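Local coordinates for Lhca5 (Dunaliella salina, PDB 6SL5), which binds chlorophylls and carotenoids and probably serves as a light-harvesting antenna protein of photosystem I, at residues F92-R97 with F109-Y113. Residues are numbered along the deposited sequence; the frame is centred on the assembly and turned at random.
Sequences FLESKR and FINSY. With CLA (chlorophyll a), chain B.
Asn-111 meets three side chains of helix 81-104. Its OD1 lies 3.2 Å from CE1 of Phe-92, with the amide plane turned 77° from the ring. CD1 of Leu-93 reaches the backbone N of Asn-111 at 3.4 Å and touches CD1 of Ile-110. CB of Lys-96 lies 3.5 Å from O of Asn-111. The Lys-96 chain then bends (chi2 -46°, chi3 -70°), which brings CE to CB of Ser-112. CZ of Phe-109 approaches CA of Arg-97 at 3.5 Å. No hydrogen bond joins the segments.

The loop before helix 124-145 thus packs on helix 81-104, whose other side faces chlorophyll a. Arg-97 extends that way, touching Tyr-42 and Val-46 of helix 34-63. Its NH2 forms a salt bridge with OE2 of Glu-94 (3.1 Å), well out of the guanidinium plane, so charge alone holds the pair. OE2 is 3.0 Å from the chlorophyll magnesium, long for a bond, but placed like the axial ligand in relatives. Replacing Glu-94 by an alanine removes the carboxylate, and would probably leave Arg-97 without its countercharge and the magnesium more weakly held. Van der Waals packing joins loop to helix; the ion pair faces the pigment, where Glu-94 probably ligates the magnesium.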
# COMPACT_ATOMS: atom_id res chain seq x y z
N PHE R 92 -50.58 -32.09 -41.93
CA PHE R 92 -51.28 -31.55 -43.10
C PHE R 92 -52.54 -30.80 -42.68
O PHE R 92 -52.77 -29.64 -43.08
CB PHE R 92 -51.56 -32.71 -44.07
CG PHE R 92 -52.74 -32.50 -44.97
CD1 PHE R 92 -53.94 -33.15 -44.71
CD2 PHE R 92 -52.63 -31.72 -46.11
CE1 PHE R 92 -55.02 -32.99 -45.55
CE2 PHE R 92 -53.71 -31.55 -46.95
CZ PHE R 92 -54.91 -32.19 -46.67
N LEU R 93 -53.34 -31.43 -41.81
CA LEU R 93 -54.58 -30.83 -41.30
C LEU R 93 -54.32 -29.53 -40.52
O LEU R 93 -55.05 -28.53 -40.69
CB LEU R 93 -55.26 -31.87 -40.40
CG LEU R 93 -56.47 -31.53 -39.57
CD1 LEU R 93 -57.48 -31.27 -40.50
CD2 LEU R 93 -56.93 -32.70 -38.73
N GLU R 94 -53.28 -29.51 -39.69
CA GLU R 94 -52.95 -28.33 -38.88
C GLU R 94 -52.43 -27.18 -39.72
O GLU R 94 -52.72 -26.02 -39.42
CB GLU R 94 -51.92 -28.69 -37.81
CG GLU R 94 -52.46 -29.44 -36.59
CD GLU R 94 -53.45 -28.65 -35.75
OE1 GLU R 94 -54.60 -28.38 -36.17
OE2 GLU R 94 -53.10 -28.31 -34.63
N SER R 95 -51.65 -27.49 -40.77
CA SER R 95 -51.15 -26.44 -41.65
C SER R 95 -52.32 -25.76 -42.35
O SER R 95 -52.34 -24.53 -42.50
CB SER R 95 -50.16 -27.03 -42.65
OG SER R 95 -49.60 -26.02 -43.46
N LYS R 96 -53.32 -26.56 -42.73
CA LYS R 96 -54.51 -25.98 -43.35
C LYS R 96 -55.28 -25.12 -42.35
O LYS R 96 -55.78 -24.04 -42.71
CB LYS R 96 -55.45 -27.06 -43.90
CG LYS R 96 -54.84 -28.00 -44.94
CD LYS R 96 -54.05 -27.28 -46.02
CE LYS R 96 -54.94 -26.48 -46.95
NZ LYS R 96 -54.20 -25.76 -48.00
N ARG R 97 -55.36 -25.56 -41.08
CA ARG R 97 -56.07 -24.78 -40.07
C ARG R 97 -55.40 -23.44 -39.80
O ARG R 97 -56.08 -22.41 -39.65
CB ARG R 97 -56.21 -25.56 -38.77
CG ARG R 97 -57.08 -24.82 -37.78
CD ARG R 97 -56.97 -25.41 -36.42
NE ARG R 97 -55.63 -25.29 -35.86
CZ ARG R 97 -55.39 -25.53 -34.59
NH1 ARG R 97 -56.41 -25.89 -33.86
NH2 ARG R 97 -54.18 -25.43 -34.06
N PHE R 109 -63.21 -25.48 -38.56
CA PHE R 109 -63.39 -26.23 -39.79
C PHE R 109 -62.55 -27.48 -39.75
O PHE R 109 -61.59 -27.57 -39.00
CB PHE R 109 -63.02 -25.43 -41.03
CG PHE R 109 -61.68 -24.75 -40.96
CD1 PHE R 109 -61.55 -23.50 -40.38
CD2 PHE R 109 -60.57 -25.33 -41.53
CE1 PHE R 109 -60.34 -22.87 -40.33
CE2 PHE R 109 -59.35 -24.70 -41.49
CZ PHE R 109 -59.25 -23.46 -40.89
N ILE R 110 -62.90 -28.44 -40.60
CA ILE R 110 -62.17 -29.69 -40.74
C ILE R 110 -61.47 -29.64 -42.09
O ILE R 110 -62.09 -29.31 -43.11
CB ILE R 110 -63.09 -30.91 -40.58
CG1 ILE R 110 -62.36 -32.21 -40.92
CG2 ILE R 110 -64.38 -30.77 -41.37
CD1 ILE R 110 -61.27 -32.57 -39.94
N ASN R 111 -60.17 -29.92 -42.08
CA ASN R 111 -59.27 -29.92 -43.24
C ASN R 111 -59.20 -28.51 -43.82
O ASN R 111 -58.83 -27.59 -43.09
CB ASN R 111 -59.61 -31.03 -44.23
CG ASN R 111 -58.39 -31.46 -45.03
OD1 ASN R 111 -57.30 -30.91 -44.83
ND2 ASN R 111 -58.55 -32.44 -45.91
N SER R 112 -59.51 -28.31 -45.10
CA SER R 112 -59.41 -27.01 -45.75
C SER R 112 -60.80 -26.56 -46.19
O SER R 112 -61.18 -26.77 -47.34
CB SER R 112 -58.50 -27.11 -46.91
OG SER R 112 -59.00 -28.03 -47.86
N TYR R 113 -61.53 -25.92 -45.28
CA TYR R 113 -62.88 -25.42 -45.57
C TYR R 113 -63.19 -24.23 -44.66
O TYR R 113 -64.08 -24.32 -43.82
CB TYR R 113 -63.93 -26.52 -45.35
CG TYR R 113 -63.96 -27.66 -46.33
CD1 TYR R 113 -64.69 -27.57 -47.51
CD2 TYR R 113 -63.29 -28.85 -46.07
CE1 TYR R 113 -64.73 -28.62 -48.41
CE2 TYR R 113 -63.31 -29.91 -46.96
CZ TYR R 113 -64.04 -29.79 -48.13
OH TYR R 113 -64.07 -30.84 -49.01
MG CLA B . -51.70 -27.72 -32.10
CHA CLA B . -52.59 -24.61 -30.95
CHB CLA B . -49.56 -26.28 -34.37
CHC CLA B . -50.90 -30.72 -33.14
CHD CLA B . -54.03 -29.18 -29.97
NA CLA B . -51.10 -25.67 -32.61
C1A CLA B . -51.56 -24.57 -32.05
C2A CLA B . -50.84 -23.38 -32.62
C3A CLA B . -50.01 -23.94 -33.75
C4A CLA B . -50.22 -25.38 -33.57
CMA CLA B . -50.27 -23.31 -35.10
CAA CLA B . -49.94 -22.85 -31.50
CBA CLA B . -48.64 -22.21 -31.95
CGA CLA B . -47.57 -23.16 -31.56
O1A CLA B . -46.65 -23.32 -32.32
O2A CLA B . -47.68 -23.82 -30.43
NB CLA B . -50.42 -28.39 -33.52
C1B CLA B . -49.65 -27.66 -34.36
C2B CLA B . -48.89 -28.51 -35.21
C3B CLA B . -49.27 -29.78 -34.87
C4B CLA B . -50.25 -29.68 -33.79
CMB CLA B . -47.93 -27.94 -36.24
CAB CLA B . -48.86 -31.11 -35.39
CBB CLA B . -47.67 -31.40 -36.27
NC CLA B . -52.26 -29.65 -31.49
C1C CLA B . -51.81 -30.74 -32.07
C2C CLA B . -52.35 -31.97 -31.45
C3C CLA B . -53.17 -31.53 -30.46
C4C CLA B . -53.12 -30.07 -30.51
CMC CLA B . -52.06 -33.39 -31.81
CAC CLA B . -53.92 -32.47 -29.55
CBC CLA B . -53.65 -32.26 -28.08
ND CLA B . -53.07 -27.15 -30.87
C1D CLA B . -53.85 -27.80 -29.98
C2D CLA B . -54.38 -26.93 -29.01
C3D CLA B . -53.91 -25.68 -29.40
C4D CLA B . -53.12 -25.82 -30.52
CMD CLA B . -55.25 -27.28 -27.87
CAD CLA B . -53.95 -24.29 -29.10
OBD CLA B . -54.63 -23.87 -28.24
CBD CLA B . -53.16 -23.50 -30.10
CGD CLA B . -53.83 -22.49 -30.99
O1D CLA B . -53.77 -21.30 -30.76
O2D CLA B . -54.39 -22.83 -32.14
CED CLA B . -53.98 -22.00 -33.21
C1 CLA B . -46.38 -24.15 -29.86